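Local coordinates for protein lysine/ornithine decarboxylase (PDB 2PLJ) that decarboxylates lysine and ornithine with a pyridoxal phosphate cofactor, releasing cadaverine and putrescine respectively, at residues L58-D63 and P298-V303; R337-T342 and G382-A387. One frame throughout, in Å; residues are numbered along the deposited sequence.

Contact 1. Residues L58-D63 and P298-V303; sequences LLLDCD and PAVTSV
Leu58 and Leu60 approach Val300 with different first torsions, each directing its end to a different Val300 methyl. Leu58 sets CG anti to its carbonyl carbon (chi1 -68°), which brings its CD2 to 3.8 Å from Val300 CG1, with CB lying alongside the same methyl. Leu60 instead sets CG anti to its backbone N (chi1 164°), and its CD1 meets the other branch, Val300 CG2, at 3.8 Å. Leu58 CD2 also touches Ser302 CB, at 3.7 Å.

The backbones form an antiparallel ladder, their strand axes at 162°. Leu59 and Thr301 are its hydrogen-bonded pair: Leu59 N gives to Thr301 O (2.8 Å), and Thr301 N returns a bond to Leu59 O (3.0 Å). Asp61 N extends the pairing to Ala299 O, 2.8 Å away. On the face carrying the Leu59 and Thr301 side chains, a water donates to Leu59 O and is also hydrogen-bonded to Thr301 OG1, so Leu59 O accepts from both a backbone N-H and a water.

Where the first strand ends, Asp61 N-caps helix 62-75: its OD1 accepts from Asp63 N at 3.0 Å, approached from above the carboxylate plane. The same oxygen is hydrogen-bonded to Asn408 ND2, a second grip that would limit rotation of the carboxylate.

The ladder belongs to the mixed beta sheet that stands apart from the beta/alpha barrel. Backbone bonds from Leu58 and Leu60 to Ile405 pair strand 57-61 in parallel with strand 403-407 as well. Helix 40-53 packs on Leu59 and Val303, and helix 62-75 rests against Ala299.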
ATOM      1  N   LEU A  58      -3.209 -12.796 -10.857  1.00 12.08           N
ATOM      2  CA  LEU A  58      -2.597 -13.638  -9.838  1.00 12.71           C
ATOM      3  C   LEU A  58      -3.251 -15.029  -9.971  1.00 13.79           C
ATOM      4  O   LEU A  58      -4.470 -15.155  -9.819  1.00 15.51           O
ATOM      5  CB  LEU A  58      -2.853 -13.049  -8.457  1.00 13.30           C
ATOM      6  CG  LEU A  58      -2.139 -11.722  -8.196  1.00 13.47           C
ATOM      7  CD1 LEU A  58      -2.715 -11.079  -6.966  1.00 16.15           C
ATOM      8  CD2 LEU A  58      -0.645 -11.946  -7.966  1.00 15.92           C
ATOM      9  N   LEU A  59      -2.451 -16.046 -10.279  1.00 12.83           N
ATOM     10  CA  LEU A  59      -2.972 -17.399 -10.456  1.00 12.69           C
ATOM     11  C   LEU A  59      -2.846 -18.159  -9.134  1.00 12.37           C
ATOM     12  O   LEU A  59      -1.738 -18.430  -8.673  1.00 12.31           O
ATOM     13  CB  LEU A  59      -2.259 -18.142 -11.598  1.00 12.43           C
ATOM     14  CG  LEU A  59      -2.205 -17.392 -12.941  1.00 14.12           C
ATOM     15  CD1 LEU A  59      -1.484 -18.258 -13.977  1.00 13.91           C
ATOM     16  CD2 LEU A  59      -3.633 -17.010 -13.399  1.00 14.71           C
ATOM     17  N   LEU A  60      -3.982 -18.484  -8.548  1.00 12.39           N
ATOM     18  CA  LEU A  60      -4.031 -19.179  -7.262  1.00 12.84           C
ATOM     19  C   LEU A  60      -4.311 -20.667  -7.479  1.00 13.55           C
ATOM     20  O   LEU A  60      -5.341 -21.061  -8.042  1.00 12.62           O
ATOM     21  CB  LEU A  60      -5.141 -18.563  -6.403  1.00 13.23           C
ATOM     22  CG  LEU A  60      -5.587 -19.392  -5.184  1.00 12.26           C
ATOM     23  CD1 LEU A  60      -4.383 -19.486  -4.199  1.00 15.33           C
ATOM     24  CD2 LEU A  60      -6.811 -18.711  -4.527  1.00 14.68           C
ATOM     25  N   ASP A  61      -3.371 -21.489  -7.030  1.00 12.84           N
ATOM     26  CA  ASP A  61      -3.499 -22.936  -7.236  1.00 12.89           C
ATOM     27  C   ASP A  61      -3.868 -23.593  -5.899  1.00 12.01           C
ATOM     28  O   ASP A  61      -3.012 -23.726  -4.988  1.00 12.89           O
ATOM     29  CB  ASP A  61      -2.191 -23.518  -7.795  1.00 13.36           C
ATOM     30  CG  ASP A  61      -2.290 -25.027  -8.084  1.00 14.59           C
ATOM     31  OD1 ASP A  61      -3.350 -25.632  -7.780  1.00 14.79           O
ATOM     32  OD2 ASP A  61      -1.287 -25.602  -8.595  1.00 14.91           O
ATOM     33  N   CYS A  62      -5.147 -24.000  -5.755  1.00 12.15           N
ATOM     34  CA  CYS A  62      -5.610 -24.630  -4.493  1.00 13.17           C
ATOM     35  C   CYS A  62      -4.892 -25.940  -4.134  1.00 12.87           C
ATOM     36  O   CYS A  62      -4.884 -26.344  -2.979  1.00 13.59           O
ATOM     37  CB  CYS A  62      -7.118 -24.872  -4.522  1.00 13.29           C
ATOM     38  SG  CYS A  62      -7.994 -23.277  -4.592  1.00 16.17           S
ATOM     39  N   ASP A  63      -4.328 -26.613  -5.130  1.00 13.19           N
ATOM     40  CA  ASP A  63      -3.538 -27.835  -4.857  1.00 13.55           C
ATOM     41  C   ASP A  63      -2.344 -27.479  -3.975  1.00 12.87           C
ATOM     42  O   ASP A  63      -1.940 -28.247  -3.082  1.00 13.56           O
ATOM     43  CB  ASP A  63      -3.042 -28.447  -6.176  1.00 12.79           C
ATOM     44  CG  ASP A  63      -4.138 -29.160  -6.948  1.00 16.08           C
ATOM     45  OD1 ASP A  63      -5.118 -29.669  -6.336  1.00 16.50           O
ATOM     46  OD2 ASP A  63      -3.974 -29.264  -8.182  1.00 18.69           O
ATOM     47  N   PRO A 298       3.466 -19.929  -1.547  1.00 12.90           N
ATOM     48  CA  PRO A 298       3.869 -20.660  -2.780  1.00 13.51           C
ATOM     49  C   PRO A 298       2.732 -20.905  -3.751  1.00 12.16           C
ATOM     50  O   PRO A 298       2.969 -21.343  -4.894  1.00 13.05           O
ATOM     51  CB  PRO A 298       4.359 -22.001  -2.230  1.00 12.60           C
ATOM     52  CG  PRO A 298       4.702 -21.725  -0.764  1.00 15.44           C
ATOM     53  CD  PRO A 298       3.606 -20.773  -0.343  1.00 14.58           C
ATOM     54  N   ALA A 299       1.510 -20.622  -3.317  1.00 12.03           N
ATOM     55  CA  ALA A 299       0.317 -21.024  -4.067  1.00 12.42           C
ATOM     56  C   ALA A 299      -0.090 -20.020  -5.155  1.00 12.61           C
ATOM     57  O   ALA A 299      -1.035 -20.301  -5.923  1.00 13.92           O
ATOM     58  CB  ALA A 299      -0.858 -21.280  -3.105  1.00 12.25           C
ATOM     59  N   VAL A 300       0.600 -18.888  -5.243  1.00 13.34           N
ATOM     60  CA  VAL A 300       0.183 -17.853  -6.191  1.00 13.78           C
ATOM     61  C   VAL A 300       1.345 -17.488  -7.112  1.00 13.89           C
ATOM     62  O   VAL A 300       2.483 -17.331  -6.654  1.00 13.43           O
ATOM     63  CB  VAL A 300      -0.389 -16.578  -5.470  1.00 14.74           C
ATOM     64  CG1 VAL A 300      -0.697 -15.456  -6.472  1.00 15.33           C
ATOM     65  CG2 VAL A 300      -1.634 -16.937  -4.611  1.00 13.84           C
ATOM     66  N   THR A 301       1.043 -17.365  -8.398  1.00 14.00           N
ATOM     67  CA  THR A 301       2.002 -16.908  -9.407  1.00 14.44           C
ATOM     68  C   THR A 301       1.481 -15.617 -10.009  1.00 14.48           C
ATOM     69  O   THR A 301       0.316 -15.569 -10.410  1.00 14.87           O
ATOM     70  CB  THR A 301       2.064 -17.974 -10.513  1.00 14.43           C
ATOM     71  OG1 THR A 301       2.458 -19.219  -9.921  1.00 16.97           O
ATOM     72  CG2 THR A 301       3.104 -17.563 -11.600  1.00 16.67           C
ATOM     73  N   SER A 302       2.310 -14.579 -10.080  1.00 13.83           N
ATOM     74  CA  SER A 302       1.839 -13.303 -10.639  1.00 14.31           C
ATOM     75  C   SER A 302       2.183 -13.253 -12.119  1.00 14.54           C
ATOM     76  O   SER A 302       3.175 -13.840 -12.542  1.00 14.34           O
ATOM     77  CB  SER A 302       2.462 -12.100  -9.928  1.00 14.77           C
ATOM     78  OG  SER A 302       3.890 -12.100 -10.084  1.00 15.81           O
ATOM     79  N   VAL A 303       1.335 -12.556 -12.877  1.00 14.71           N
ATOM     80  CA  VAL A 303       1.546 -12.389 -14.305  1.00 14.96           C
ATOM     81  C   VAL A 303       1.315 -10.916 -14.608  1.00 15.99           C
ATOM     82  O   VAL A 303       0.217 -10.378 -14.362  1.00 15.79           O
ATOM     83  CB  VAL A 303       0.572 -13.276 -15.154  1.00 15.29           C
ATOM     84  CG1 VAL A 303       0.868 -13.109 -16.656  1.00 14.86           C
ATOM     85  CG2 VAL A 303       0.655 -14.742 -14.735  1.00 16.30           C
TER
HETATM   86  O   HOH W   1       0.223 -20.547  -8.941  1.00 20.05           O

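Contact 2. Residues R337-T342 and G382-A387; sequences RYPLTT and GRTMGA
Met385 lays its sulfur over the face of the Tyr338 ring, a Met-aromatic contact in which SD sits 3.5 Å from the centroid of the Tyr338 ring and 15° off the ring normal. Successive bends in the methionine, chi2 -70° and chi3 -72°, fold its chain so that the thioether crosses the tyrosine side chain at about a right angle. The sulfur is slightly offset toward the rim, and its nearest ring atoms include Tyr338 CG, 3.5 Å from Met385 SD. Thr384 O comes up to the ring obliquely, 3.5 Å from Tyr338 CD1. At the far end of the ring, a water in its plane is hydrogen-bonded to Tyr338 OH (2.6 Å) and can donate to Ala387 O, linking the phenol to the loop backbone. The Tyr338 side chain lies about 8 Å from a bound phosphopyridoxyl-putrescine adduct, so the contact is near the ligand pocket.

A single direct hydrogen bond joins the segments, a nearly straight one from Arg383 N to Pro339 O at 3.0 Å. Next to it the aliphatic part of Arg383 crosses the proline ring, with Arg383 CG 4.0 Å from Pro339 CB. Leu340 and Gly382 form an antiparallel non-hydrogen-bonded pair, and Leu340 CD2 lies 3.9 Å from Gly382 CA.

This pairing ties strand 340-342 to the end of strand 379-382 in the beta domain, just where the latter gives way to a loop. Leu340 also touches Ile369 of strand 369-372. Farther along the loop, Ala387 packs on Arg293 and Cys296 of helix 293-296.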
ATOM      1  N   ARG A 337      11.542 -10.059  -1.692  1.00 16.18           N
ATOM      2  CA  ARG A 337      12.215 -10.213  -2.982  1.00 16.18           C
ATOM      3  C   ARG A 337      11.690 -11.517  -3.584  1.00 15.60           C
ATOM      4  O   ARG A 337      11.804 -12.591  -2.960  1.00 15.65           O
ATOM      5  CB  ARG A 337      13.741 -10.274  -2.835  1.00 16.95           C
ATOM      6  CG  ARG A 337      14.422 -10.240  -4.181  1.00 20.15           C
ATOM      7  CD  ARG A 337      15.938 -10.374  -4.077  1.00 25.66           C
ATOM      8  NE  ARG A 337      16.541 -10.302  -5.405  1.00 34.06           N
ATOM      9  CZ  ARG A 337      17.452  -9.397  -5.778  1.00 38.66           C
ATOM     10  NH1 ARG A 337      17.905  -8.480  -4.916  1.00 39.80           N
ATOM     11  NH2 ARG A 337      17.936  -9.415  -7.018  1.00 39.53           N
ATOM     12  N   TYR A 338      11.099 -11.417  -4.775  1.00 14.96           N
ATOM     13  CA  TYR A 338      10.471 -12.580  -5.406  1.00 14.78           C
ATOM     14  C   TYR A 338      11.275 -13.039  -6.609  1.00 15.39           C
ATOM     15  O   TYR A 338      11.771 -12.188  -7.366  1.00 15.79           O
ATOM     16  CB  TYR A 338       9.016 -12.289  -5.859  1.00 14.79           C
ATOM     17  CG  TYR A 338       8.206 -11.580  -4.790  1.00 15.62           C
ATOM     18  CD1 TYR A 338       7.578 -12.311  -3.773  1.00 15.83           C
ATOM     19  CD2 TYR A 338       8.100 -10.174  -4.791  1.00 17.23           C
ATOM     20  CE1 TYR A 338       6.878 -11.666  -2.750  1.00 14.41           C
ATOM     21  CE2 TYR A 338       7.383  -9.503  -3.781  1.00 14.80           C
ATOM     22  CZ  TYR A 338       6.775 -10.271  -2.773  1.00 14.99           C
ATOM     23  OH  TYR A 338       6.058  -9.611  -1.818  1.00 16.29           O
ATOM     24  N   PRO A 339      11.327 -14.366  -6.840  1.00 15.98           N
ATOM     25  CA  PRO A 339      11.920 -14.842  -8.113  1.00 15.91           C
ATOM     26  C   PRO A 339      11.064 -14.307  -9.261  1.00 15.75           C
ATOM     27  O   PRO A 339       9.850 -14.339  -9.179  1.00 16.62           O
ATOM     28  CB  PRO A 339      11.818 -16.372  -8.031  1.00 16.99           C
ATOM     29  CG  PRO A 339      11.443 -16.693  -6.580  1.00 18.22           C
ATOM     30  CD  PRO A 339      10.771 -15.468  -6.024  1.00 16.46           C
ATOM     31  N   LEU A 340      11.717 -13.812 -10.299  1.00 16.02           N
ATOM     32  CA  LEU A 340      11.054 -13.264 -11.493  1.00 16.28           C
ATOM     33  C   LEU A 340      11.575 -13.978 -12.733  1.00 17.16           C
ATOM     34  O   LEU A 340      12.768 -14.290 -12.830  1.00 17.25           O
ATOM     35  CB  LEU A 340      11.311 -11.758 -11.614  1.00 16.67           C
ATOM     36  CG  LEU A 340      10.817 -10.844 -10.474  1.00 18.01           C
ATOM     37  CD1 LEU A 340      11.391  -9.432 -10.634  1.00 20.10           C
ATOM     38  CD2 LEU A 340       9.299 -10.834 -10.387  1.00 21.07           C
ATOM     39  N   THR A 341      10.680 -14.228 -13.681  1.00 17.22           N
ATOM     40  CA  THR A 341      11.086 -14.825 -14.940  1.00 17.51           C
ATOM     41  C   THR A 341      10.240 -14.258 -16.078  1.00 18.21           C
ATOM     42  O   THR A 341       9.347 -13.416 -15.856  1.00 18.46           O
ATOM     43  CB  THR A 341      11.077 -16.400 -14.852  1.00 17.91           C
ATOM     44  OG1 THR A 341      11.765 -16.965 -15.974  1.00 18.64           O
ATOM     45  CG2 THR A 341       9.660 -16.965 -14.740  1.00 17.81           C
ATOM     46  N   THR A 342      10.548 -14.689 -17.295  1.00 17.56           N
ATOM     47  CA  THR A 342       9.777 -14.283 -18.460  1.00 17.79           C
ATOM     48  C   THR A 342       9.452 -15.543 -19.231  1.00 18.28           C
ATOM     49  O   THR A 342      10.157 -16.548 -19.100  1.00 18.43           O
ATOM     50  CB  THR A 342      10.600 -13.317 -19.356  1.00 17.88           C
ATOM     51  OG1 THR A 342      11.871 -13.913 -19.653  1.00 17.65           O
ATOM     52  CG2 THR A 342      10.815 -12.005 -18.624  1.00 19.35           C
ATOM     53  N   GLY A 382       6.029 -13.692 -11.617  1.00 14.70           N
ATOM     54  CA  GLY A 382       6.596 -13.693 -10.265  1.00 14.58           C
ATOM     55  C   GLY A 382       6.178 -14.952  -9.515  1.00 16.04           C
ATOM     56  O   GLY A 382       5.016 -15.387  -9.621  1.00 15.60           O
ATOM     57  N   ARG A 383       7.115 -15.563  -8.788  1.00 15.30           N
ATOM     58  CA  ARG A 383       6.792 -16.764  -8.007  1.00 16.02           C
ATOM     59  C   ARG A 383       6.701 -16.449  -6.516  1.00 15.04           C
ATOM     60  O   ARG A 383       7.290 -15.461  -6.045  1.00 15.29           O
ATOM     61  CB  ARG A 383       7.838 -17.889  -8.174  1.00 17.37           C
ATOM     62  CG  ARG A 383       8.495 -18.042  -9.555  1.00 22.01           C
ATOM     63  CD  ARG A 383       7.527 -18.476 -10.628  1.00 28.78           C
ATOM     64  NE  ARG A 383       6.944 -19.806 -10.429  1.00 33.16           N
ATOM     65  CZ  ARG A 383       7.422 -20.943 -10.949  1.00 35.09           C
ATOM     66  NH1 ARG A 383       8.544 -20.955 -11.663  1.00 34.23           N
ATOM     67  NH2 ARG A 383       6.785 -22.089 -10.714  1.00 35.89           N
ATOM     68  N   THR A 384       6.057 -17.365  -5.779  1.00 14.45           N
ATOM     69  CA  THR A 384       5.904 -17.221  -4.328  1.00 15.13           C
ATOM     70  C   THR A 384       5.193 -15.878  -4.035  1.00 14.33           C
ATOM     71  O   THR A 384       5.552 -15.125  -3.114  1.00 13.42           O
ATOM     72  CB  THR A 384       7.266 -17.297  -3.561  1.00 15.95           C
ATOM     73  OG1 THR A 384       8.175 -18.170  -4.262  1.00 19.41           O
ATOM     74  CG2 THR A 384       7.048 -17.805  -2.126  1.00 15.72           C
ATOM     75  N   MET A 385       4.166 -15.606  -4.838  1.00 12.94           N
ATOM     76  CA  MET A 385       3.435 -14.333  -4.781  1.00 14.27           C
ATOM     77  C   MET A 385       2.130 -14.362  -3.961  1.00 13.65           C
ATOM     78  O   MET A 385       1.252 -13.495  -4.119  1.00 13.13           O
ATOM     79  CB  MET A 385       3.183 -13.794  -6.207  1.00 13.97           C
ATOM     80  CG  MET A 385       4.440 -13.316  -6.921  1.00 18.76           C
ATOM     81  SD  MET A 385       5.046 -11.787  -6.159  1.00 17.35           S
ATOM     82  CE  MET A 385       3.813 -10.624  -6.703  1.00 17.21           C
ATOM     83  N   GLY A 386       2.018 -15.343  -3.051  1.00 12.89           N
ATOM     84  CA  GLY A 386       0.732 -15.557  -2.378  1.00 14.08           C
ATOM     85  C   GLY A 386       0.509 -14.732  -1.115  1.00 15.28           C
ATOM     86  O   GLY A 386      -0.642 -14.430  -0.765  1.00 17.44           O
ATOM     87  N   ALA A 387       1.587 -14.418  -0.395  1.00 12.86           N
ATOM     88  CA  ALA A 387       1.452 -13.888   0.958  1.00 12.69           C
ATOM     89  C   ALA A 387       1.923 -12.431   1.020  1.00 12.52           C
ATOM     90  O   ALA A 387       3.024 -12.132   0.544  1.00 12.95           O
ATOM     91  CB  ALA A 387       2.278 -14.747   1.965  1.00 12.96           C
TER
HETATM   92  O   HOH W   2       5.546 -11.054   0.316  1.00 15.33           O

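Contacts 1 and 2 lie with their centres 10 Å apart and belong to one mixed sheet, distinct from the eight-stranded parallel sheet of the beta/alpha barrel. Contact 1 closes before contact 2 opens along the chain. Strand 300-312 connects them spatially: it pairs antiparallel with both 57-61 and 379-382. Probable hydrogen bonds join Ser302 N to Gly382 O (2.9 Å) and Met385 N to Val300 O (3.0 Å), so the backbone pairing of 298-303 continues directly into 382-387. In series, these contacts bring strand 57-61, which precedes the barrel, together with later strands of the separate beta domain characteristic of this decarboxylase fold.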